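Local coordinates for protein O-ureido-L-serine synthase (Streptomyces lavendulae, PDB 3X44) that catalyses the pyridoxal-phosphate-dependent addition of hydroxyurea to O-acetyl-L-serine, making O-ureido-L-serine for D-cycloserine biosynthesis, and also forms L-cysteine from sulfide, at residues V17-M22 / T27-K32; N5-T10 / F36-S41; A43-L48 / A157-A162. The protein carries 1 engineered substitution. All blocks are in the same frame, centred on the assembly; numbering follows the deposited sequence.

Contact 1 (V17-M22 / T27-K32); sequences VRLQRM and TSVYVK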
loop_
_atom_site.group_PDB
_atom_site.type_symbol
_atom_site.label_atom_id
_atom_site.label_comp_id
_atom_site.label_asym_id
_atom_site.label_seq_id
_atom_site.Cartn_x
_atom_site.Cartn_y
_atom_site.Cartn_z
ATOM N N VAL A 17 -13.447 -0.104 -6.492
ATOM C CA VAL A 17 -13.888 -1.487 -6.590
ATOM C C VAL A 17 -14.943 -1.694 -7.672
ATOM O O VAL A 17 -15.731 -0.795 -7.987
ATOM C CB VAL A 17 -14.458 -1.982 -5.228
ATOM C CG1 VAL A 17 -13.787 -1.233 -4.083
ATOM C CG2 VAL A 17 -15.970 -1.765 -5.170
ATOM N N ARG A 18 -14.964 -2.898 -8.223
ATOM C CA ARG A 18 -15.912 -3.234 -9.270
ATOM C C ARG A 18 -17.254 -3.659 -8.687
ATOM O O ARG A 18 -17.303 -4.349 -7.669
ATOM C CB ARG A 18 -15.336 -4.372 -10.118
ATOM C CG ARG A 18 -16.140 -4.752 -11.342
ATOM C CD ARG A 18 -15.366 -5.764 -12.173
ATOM N NE ARG A 18 -16.134 -6.256 -13.313
ATOM C CZ ARG A 18 -17.177 -7.077 -13.214
ATOM N NH1 ARG A 18 -17.583 -7.502 -12.025
ATOM N NH2 ARG A 18 -17.819 -7.471 -14.307
ATOM N N LEU A 19 -18.345 -3.230 -9.316
ATOM C CA LEU A 19 -19.664 -3.655 -8.863
ATOM C C LEU A 19 -19.802 -5.074 -9.430
ATOM O O LEU A 19 -19.485 -5.323 -10.596
ATOM C CB LEU A 19 -20.764 -2.734 -9.415
ATOM C CG LEU A 19 -20.772 -1.297 -8.867
ATOM C CD1 LEU A 19 -22.099 -0.606 -9.195
ATOM C CD2 LEU A 19 -20.556 -1.323 -7.358
ATOM N N GLN A 20 -20.267 -5.998 -8.598
ATOM C CA GLN A 20 -20.393 -7.393 -8.996
ATOM C C GLN A 20 -21.699 -7.837 -9.653
ATOM O O GLN A 20 -21.689 -8.768 -10.457
ATOM C CB GLN A 20 -20.109 -8.280 -7.786
ATOM C CG GLN A 20 -18.645 -8.295 -7.383
ATOM C CD GLN A 20 -17.812 -9.188 -8.283
ATOM O OE1 GLN A 20 -17.876 -9.087 -9.512
ATOM N NE2 GLN A 20 -17.026 -10.068 -7.679
ATOM N N ARG A 21 -22.817 -7.198 -9.324
ATOM C CA ARG A 21 -24.078 -7.607 -9.930
ATOM C C ARG A 21 -25.008 -6.497 -10.416
ATOM O O ARG A 21 -25.948 -6.765 -11.152
ATOM C CB ARG A 21 -24.847 -8.521 -8.968
ATOM C CG ARG A 21 -24.886 -8.042 -7.525
ATOM C CD ARG A 21 -25.558 -9.067 -6.613
ATOM N NE ARG A 21 -24.710 -10.238 -6.381
ATOM C CZ ARG A 21 -23.673 -10.259 -5.550
ATOM N NH1 ARG A 21 -23.347 -9.172 -4.863
ATOM N NH2 ARG A 21 -22.960 -11.370 -5.405
ATOM N N MET A 22 -24.747 -5.253 -10.032
ATOM C CA MET A 22 -25.616 -4.156 -10.435
ATOM C C MET A 22 -25.436 -3.663 -11.869
ATOM O O MET A 22 -26.363 -3.106 -12.462
ATOM C CB MET A 22 -25.448 -2.982 -9.470
ATOM C CG MET A 22 -26.249 -3.122 -8.195
ATOM S SD MET A 22 -25.919 -1.768 -7.065
ATOM C CE MET A 22 -26.793 -0.427 -7.861
ATOM N N THR A 27 -21.018 -4.695 -19.572
ATOM C CA THR A 27 -20.189 -3.598 -19.097
ATOM C C THR A 27 -19.552 -3.847 -17.734
ATOM O O THR A 27 -19.786 -4.875 -17.093
ATOM C CB THR A 27 -20.997 -2.299 -19.006
ATOM O OG1 THR A 27 -21.871 -2.363 -17.868
ATOM C CG2 THR A 27 -21.817 -2.091 -20.268
ATOM N N SER A 28 -18.734 -2.890 -17.308
ATOM C CA SER A 28 -18.056 -2.955 -16.019
ATOM C C SER A 28 -18.199 -1.589 -15.368
ATOM O O SER A 28 -17.893 -0.565 -15.980
ATOM C CB SER A 28 -16.567 -3.273 -16.195
ATOM O OG SER A 28 -16.361 -4.618 -16.584
ATOM N N VAL A 29 -18.679 -1.574 -14.131
ATOM C CA VAL A 29 -18.841 -0.326 -13.408
ATOM C C VAL A 29 -17.996 -0.390 -12.152
ATOM O O VAL A 29 -18.137 -1.306 -11.347
ATOM C CB VAL A 29 -20.315 -0.080 -13.011
ATOM C CG1 VAL A 29 -20.437 1.231 -12.238
ATOM C CG2 VAL A 29 -21.190 -0.032 -14.258
ATOM N N TYR A 30 -17.107 0.583 -12.002
ATOM C CA TYR A 30 -16.234 0.652 -10.842
ATOM C C TYR A 30 -16.648 1.866 -10.027
ATOM O O TYR A 30 -17.235 2.798 -10.567
ATOM C CB TYR A 30 -14.779 0.786 -11.288
ATOM C CG TYR A 30 -14.184 -0.480 -11.875
ATOM C CD1 TYR A 30 -14.251 -0.735 -13.244
ATOM C CD2 TYR A 30 -13.522 -1.406 -11.061
ATOM C CE1 TYR A 30 -13.670 -1.877 -13.792
ATOM C CE2 TYR A 30 -12.937 -2.554 -11.609
ATOM C CZ TYR A 30 -13.014 -2.779 -12.971
ATOM O OH TYR A 30 -12.423 -3.893 -13.515
ATOM N N VAL A 31 -16.357 1.851 -8.731
ATOM C CA VAL A 31 -16.719 2.962 -7.860
ATOM C C VAL A 31 -15.582 3.360 -6.913
ATOM O O VAL A 31 -14.888 2.496 -6.370
ATOM C CB VAL A 31 -17.991 2.618 -7.015
ATOM C CG1 VAL A 31 -19.201 2.511 -7.922
ATOM C CG2 VAL A 31 -17.797 1.306 -6.254
ATOM N N LYS A 32 -15.376 4.669 -6.747
ATOM C CA LYS A 32 -14.348 5.184 -5.839
ATOM C C LYS A 32 -15.038 5.410 -4.502
ATOM O O LYS A 32 -15.955 6.234 -4.388
ATOM C CB LYS A 32 -13.756 6.503 -6.360
ATOM C CG LYS A 32 -12.396 6.873 -5.743
ATOM C CD LYS A 32 -11.467 7.572 -6.748
ATOM C CE LYS A 32 -10.136 7.995 -6.114
ATOM N NZ LYS A 32 -9.372 6.861 -5.480
HETATM O O HOH W 1 -19.292 -4.085 -13.095
#
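V17 and V31 exchange a pair of backbone hydrogen bonds, V17 N to V31 O (3.0 Å) and V31 N to V17 O (2.8 Å), and a third runs from L19 N to V29 O (2.8 Å). They build the antiparallel beta hairpin of strands 16-18 and 28-33, one edge of the chain's mixed sheet, where R18 also bonds through its backbone to a neighbouring subunit; strand 28-33 bonds onward to strand 285-290. A water continues the link, donating to L19 O and accepting from V29 N. In the non-hydrogen-bonded pair R18-Y30, with CG anti to the backbone N (chi1 -174°) and the chain extended to NE, R18 lays CG over the rim of one face of the Y30 ring, 4.2 Å from the ring centroid, in a CH-pi contact. Its guanidinium stands 82° from the ring plane, with Y30 OH and S28 OG near its edge; arginine's apolar stem and polar end both suit this partly exposed place. V17 and V31 share the other sheet face, where beta-branching fits a buried strand: CG2 of V17 meets CG2 of V31 at 3.7 Å. L19 spreads its two methyls, CD2 on V31 CG2 and CD1 3.9 Å from V29 CG1.

Contact 2 (N5-T10 / F36-S41); sequences NSILDT and FNPGGS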
loop_
_atom_site.group_PDB
_atom_site.type_symbol
_atom_site.label_atom_id
_atom_site.label_comp_id
_atom_site.label_asym_id
_atom_site.label_seq_id
_atom_site.Cartn_x
_atom_site.Cartn_y
_atom_site.Cartn_z
ATOM N N ASN A 5 2.063 8.952 11.628
ATOM C CA ASN A 5 2.271 9.899 12.717
ATOM C C ASN A 5 0.957 10.569 13.077
ATOM O O ASN A 5 0.608 10.679 14.249
ATOM C CB ASN A 5 3.283 10.972 12.315
ATOM C CG ASN A 5 3.445 12.043 13.380
ATOM O OD1 ASN A 5 3.445 11.751 14.578
ATOM N ND2 ASN A 5 3.580 13.293 12.947
ATOM N N SER A 6 0.230 11.022 12.062
ATOM C CA SER A 6 -1.050 11.684 12.286
ATOM C C SER A 6 -2.165 10.996 11.522
ATOM O O SER A 6 -1.929 10.363 10.496
ATOM C CB SER A 6 -0.974 13.152 11.852
ATOM O OG SER A 6 -2.258 13.759 11.849
ATOM N N ILE A 7 -3.383 11.137 12.033
ATOM C CA ILE A 7 -4.560 10.552 11.398
ATOM C C ILE A 7 -4.767 11.208 10.029
ATOM O O ILE A 7 -5.329 10.605 9.109
ATOM C CB ILE A 7 -5.824 10.758 12.281
ATOM C CG1 ILE A 7 -7.033 10.071 11.636
ATOM C CG2 ILE A 7 -6.102 12.244 12.471
ATOM C CD1 ILE A 7 -6.993 8.553 11.737
ATOM N N LEU A 8 -4.284 12.440 9.888
ATOM C CA LEU A 8 -4.428 13.159 8.622
ATOM C C LEU A 8 -3.553 12.554 7.524
ATOM O O LEU A 8 -3.713 12.881 6.346
ATOM C CB LEU A 8 -4.073 14.640 8.800
ATOM C CG LEU A 8 -4.726 15.425 9.947
ATOM C CD1 LEU A 8 -4.370 16.909 9.814
ATOM C CD2 LEU A 8 -6.237 15.230 9.933
ATOM N N ASP A 9 -2.625 11.677 7.906
ATOM C CA ASP A 9 -1.742 11.052 6.925
ATOM C C ASP A 9 -2.422 9.858 6.250
ATOM O O ASP A 9 -1.839 9.205 5.383
ATOM C CB ASP A 9 -0.429 10.605 7.591
ATOM C CG ASP A 9 0.362 11.775 8.163
ATOM O OD1 ASP A 9 0.249 12.895 7.621
ATOM O OD2 ASP A 9 1.091 11.579 9.159
ATOM N N THR A 10 -3.662 9.582 6.651
ATOM C CA THR A 10 -4.419 8.477 6.072
ATOM C C THR A 10 -5.446 9.009 5.090
ATOM O O THR A 10 -6.249 8.255 4.548
ATOM C CB THR A 10 -5.164 7.662 7.147
ATOM O OG1 THR A 10 -6.234 8.447 7.689
ATOM C CG2 THR A 10 -4.208 7.251 8.262
ATOM N N PHE A 36 -13.713 5.700 2.867
ATOM C CA PHE A 36 -12.498 5.180 3.484
ATOM C C PHE A 36 -11.602 6.283 4.066
ATOM O O PHE A 36 -10.609 5.996 4.747
ATOM C CB PHE A 36 -11.707 4.341 2.471
ATOM C CG PHE A 36 -12.234 2.932 2.299
ATOM C CD1 PHE A 36 -11.760 1.893 3.099
ATOM C CD2 PHE A 36 -13.193 2.647 1.330
ATOM C CE1 PHE A 36 -12.233 0.591 2.935
ATOM C CE2 PHE A 36 -13.673 1.350 1.157
ATOM C CZ PHE A 36 -13.191 0.318 1.963
ATOM N N ASN A 37 -11.935 7.541 3.789
ATOM C CA ASN A 37 -11.168 8.653 4.342
ATOM C C ASN A 37 -11.510 8.680 5.832
ATOM O O ASN A 37 -12.626 8.321 6.218
ATOM C CB ASN A 37 -11.584 9.976 3.683
ATOM C CG ASN A 37 -10.878 10.212 2.361
ATOM O OD1 ASN A 37 -9.661 10.040 2.255
ATOM N ND2 ASN A 37 -11.638 10.599 1.343
ATOM N N PRO A 38 -10.571 9.127 6.685
ATOM C CA PRO A 38 -10.827 9.174 8.134
ATOM C C PRO A 38 -12.064 9.972 8.536
ATOM O O PRO A 38 -12.719 9.652 9.531
ATOM C CB PRO A 38 -9.539 9.765 8.721
ATOM C CG PRO A 38 -8.865 10.456 7.562
ATOM C CD PRO A 38 -9.231 9.640 6.344
ATOM N N GLY A 39 -12.371 11.012 7.770
ATOM C CA GLY A 39 -13.542 11.825 8.044
ATOM C C GLY A 39 -14.827 11.190 7.522
ATOM O O GLY A 39 -15.924 11.658 7.832
ATOM N N GLY A 40 -14.697 10.126 6.733
ATOM C CA GLY A 40 -15.866 9.446 6.202
ATOM C C GLY A 40 -16.354 9.947 4.854
ATOM O O GLY A 40 -17.414 9.544 4.387
ATOM N N SER A 41 -15.583 10.821 4.217
ATOM C CA SER A 41 -15.987 11.351 2.922
ATOM C C SER A 41 -14.865 12.069 2.182
ATOM O O SER A 41 -13.807 12.359 2.741
ATOM C CB SER A 41 -17.169 12.311 3.092
ATOM O OG SER A 41 -16.715 13.633 3.335
#
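P38 slots its ring against I7 and T10 without any hydrogen bond between the two segments. P38 CG lies 3.3 Å from T10 OG1, and P38 CB lies 3.9 Å from I7 CG1. In both pairs the side chains run past each other in opposite directions. I7 presents CG1 because that branch is anti to the backbone N (chi1 -177°). The T10 hydroxyl is satisfied within its own segment: OG1 donates to I7 O at 2.7 Å, in the carbonyl plane, and I7 O also accepts T10 N. That double hold belongs to a short 3-10 turn, residues 7-10, started by an ST turn in which S6 OG accepts L8 N (3.1 Å). P38 itself occupies a type I beta turn from N37 to G40, closed by G40 N to N37 O (2.8 Å). Proline's fixed phi fits there, and G40 has a positive phi that suits glycine. N37 OD1 bonds G12 N, tying the N-terminal loop to the loop that leads into helix 43-56. M80 of helix 73-85 also packs on P38, while S41 OG accepts the backbone N of the engineered A43, where that helix begins and the natural lysine would carry the cofactor.

Contact 3 (A43-L48 / A157-A162); sequences ADRLAL and ASEILA. Engineered in segment 43-48: A43 (natural residue Lys).
R45 and E159 meet with the carboxylate at the edge of the guanidinium: E159 CD lies in the guanidinium plane, and no atom of segment 157-162 sits over either face. The grip is end-on and two-fold, NH1 to OE2 and NH2 to OE1 of the R45-E159 pair, each 3.0 Å long. The bonds are fairly straight, 166° at the hydrogen for NH1. The carboxylate is twisted 37° from the guanidinium plane; OE1 offers its syn lone pair, whereas OE2 is met on the syn side, 33° out of the carboxylate plane. Both chains are stretched, R45 from CG to NE and E159 beyond CG, and they approach from opposite directions. Between segments 43-48 and 157-162 the nearest CA atoms, R45 CA and A157 CA, are 11.9 Å apart, a gap that two extended side chains can span.

Each charge has further partners. E34 OE2 makes a salt bridge with R45 NE, while E159 OE1 also receives K32 NZ and T14 N, and OE2 receives R13 N. This web of opposite charges and backbone N-H groups probably favours the ionised forms and restrains their rotation. A43, an engineered alanine where the natural lysine carries pyridoxal phosphate, begins the segment. The R45 side chain is about 6 Å from the side chain of cofactor-binding T181, which puts the bridge beside the active site of this type II PLP enzyme.

Y151 and T156 of helix 147-164 flank R45, and D44 and A47 of helix 43-56 rest on helix 73-85. From helix 147-164, A157, I160 and L161 pack on helix 180-192, S158 touches S158 of a third subunit, and the bridge joins helices 43-56 and 147-164 near strand 28-33.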
loop_
_atom_site.group_PDB
_atom_site.type_symbol
_atom_site.label_atom_id
_atom_site.label_comp_id
_atom_site.label_asym_id
_atom_site.label_seq_id
_atom_site.Cartn_x
_atom_site.Cartn_y
_atom_site.Cartn_z
ATOM N N ALA A 43 -14.651 15.000 1.430
ATOM C CA ALA A 43 -14.414 16.336 1.976
ATOM C C ALA A 43 -13.068 16.451 2.680
ATOM O O ALA A 43 -12.518 17.542 2.814
ATOM C CB ALA A 43 -15.546 16.711 2.938
ATOM N N ASP A 44 -12.543 15.320 3.135
ATOM C CA ASP A 44 -11.263 15.294 3.829
ATOM C C ASP A 44 -10.126 15.855 2.967
ATOM O O ASP A 44 -9.193 16.481 3.480
ATOM C CB ASP A 44 -10.908 13.862 4.218
ATOM C CG ASP A 44 -11.628 13.386 5.465
ATOM O OD1 ASP A 44 -11.172 12.376 6.032
ATOM O OD2 ASP A 44 -12.635 13.995 5.882
ATOM N N ARG A 45 -10.199 15.615 1.659
ATOM C CA ARG A 45 -9.161 16.082 0.747
ATOM C C ARG A 45 -9.110 17.604 0.672
ATOM O O ARG A 45 -8.035 18.200 0.641
ATOM C CB ARG A 45 -9.386 15.503 -0.650
ATOM C CG ARG A 45 -9.290 13.981 -0.725
ATOM C CD ARG A 45 -9.833 13.473 -2.054
ATOM N NE ARG A 45 -9.940 12.016 -2.101
ATOM C CZ ARG A 45 -8.982 11.211 -2.554
ATOM N NH1 ARG A 45 -7.842 11.721 -2.999
ATOM N NH2 ARG A 45 -9.171 9.893 -2.566
ATOM N N LEU A 46 -10.281 18.223 0.640
ATOM C CA LEU A 46 -10.381 19.668 0.571
ATOM C C LEU A 46 -9.957 20.292 1.900
ATOM O O LEU A 46 -9.171 21.239 1.926
ATOM C CB LEU A 46 -11.822 20.062 0.241
ATOM C CG LEU A 46 -12.226 21.535 0.192
ATOM C CD1 LEU A 46 -13.466 21.674 -0.678
ATOM C CD2 LEU A 46 -12.513 22.052 1.594
ATOM N N ALA A 47 -10.475 19.750 3.001
ATOM C CA ALA A 47 -10.168 20.269 4.327
ATOM C C ALA A 47 -8.674 20.329 4.607
ATOM O O ALA A 47 -8.170 21.341 5.086
ATOM C CB ALA A 47 -10.866 19.431 5.387
ATOM N N LEU A 48 -7.976 19.238 4.314
ATOM C CA LEU A 48 -6.537 19.167 4.531
ATOM C C LEU A 48 -5.812 20.146 3.611
ATOM O O LEU A 48 -4.918 20.881 4.038
ATOM C CB LEU A 48 -6.036 17.746 4.251
ATOM C CG LEU A 48 -4.529 17.519 4.363
ATOM C CD1 LEU A 48 -4.100 17.663 5.814
ATOM C CD2 LEU A 48 -4.179 16.142 3.831
ATOM N N ALA A 157 -7.192 12.344 -8.782
ATOM C CA ALA A 157 -6.927 12.061 -10.188
ATOM C C ALA A 157 -5.750 11.095 -10.360
ATOM O O ALA A 157 -5.761 10.237 -11.245
ATOM C CB ALA A 157 -6.635 13.372 -10.937
ATOM N N SER A 158 -4.731 11.240 -9.519
ATOM C CA SER A 158 -3.550 10.380 -9.608
ATOM C C SER A 158 -3.872 8.934 -9.253
ATOM O O SER A 158 -3.304 8.006 -9.832
ATOM C CB SER A 158 -2.436 10.894 -8.688
ATOM O OG SER A 158 -1.881 12.104 -9.181
ATOM N N GLU A 159 -4.765 8.750 -8.288
ATOM C CA GLU A 159 -5.167 7.413 -7.852
ATOM C C GLU A 159 -5.983 6.747 -8.960
ATOM O O GLU A 159 -5.819 5.557 -9.246
ATOM C CB GLU A 159 -6.018 7.509 -6.578
ATOM C CG GLU A 159 -5.268 8.057 -5.372
ATOM C CD GLU A 159 -6.194 8.656 -4.333
ATOM O OE1 GLU A 159 -7.342 8.179 -4.208
ATOM O OE2 GLU A 159 -5.770 9.604 -3.643
ATOM N N ILE A 160 -6.865 7.529 -9.578
ATOM C CA ILE A 160 -7.712 7.029 -10.654
ATOM C C ILE A 160 -6.859 6.613 -11.854
ATOM O O ILE A 160 -7.003 5.509 -12.373
ATOM C CB ILE A 160 -8.744 8.103 -11.089
ATOM C CG1 ILE A 160 -9.825 8.244 -10.009
ATOM C CG2 ILE A 160 -9.369 7.725 -12.443
ATOM C CD1 ILE A 160 -10.761 9.452 -10.192
ATOM N N LEU A 161 -5.959 7.494 -12.285
ATOM C CA LEU A 161 -5.104 7.203 -13.428
ATOM C C LEU A 161 -4.160 6.032 -13.188
ATOM O O LEU A 161 -3.918 5.230 -14.096
ATOM C CB LEU A 161 -4.301 8.440 -13.814
ATOM C CG LEU A 161 -5.120 9.561 -14.463
ATOM C CD1 LEU A 161 -4.318 10.859 -14.451
ATOM C CD2 LEU A 161 -5.484 9.157 -15.893
ATOM N N ALA A 162 -3.629 5.934 -11.971
ATOM C CA ALA A 162 -2.718 4.845 -11.627
ATOM C C ALA A 162 -3.450 3.510 -11.674
ATOM O O ALA A 162 -2.940 2.529 -12.215
ATOM C CB ALA A 162 -2.129 5.062 -10.228
#

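In the fold
From the N terminus, the chain passes the 3-10 turn at 5-10, enters the hairpin of contact 1, then returns at 36-41 to close contact 2. Contact 1 therefore ties a short loop lying wholly within the longer one of contact 2. Contact 3 opens only afterwards, on helix 43-56, and closes more than a hundred residues later on helix 147-164; nothing crosses. Strand 28-33 reaches contact 3 where K32 CD packs 3.7 Å from I160 CG1. Contact 2 touches it through G39 N and D44 OD1, probably hydrogen-bonded. Mixed-sheet edge, N-terminal loop and the helix that begins at the cofactor-lysine position are thus joined, while contacts 1 and 2 both border the second subunit.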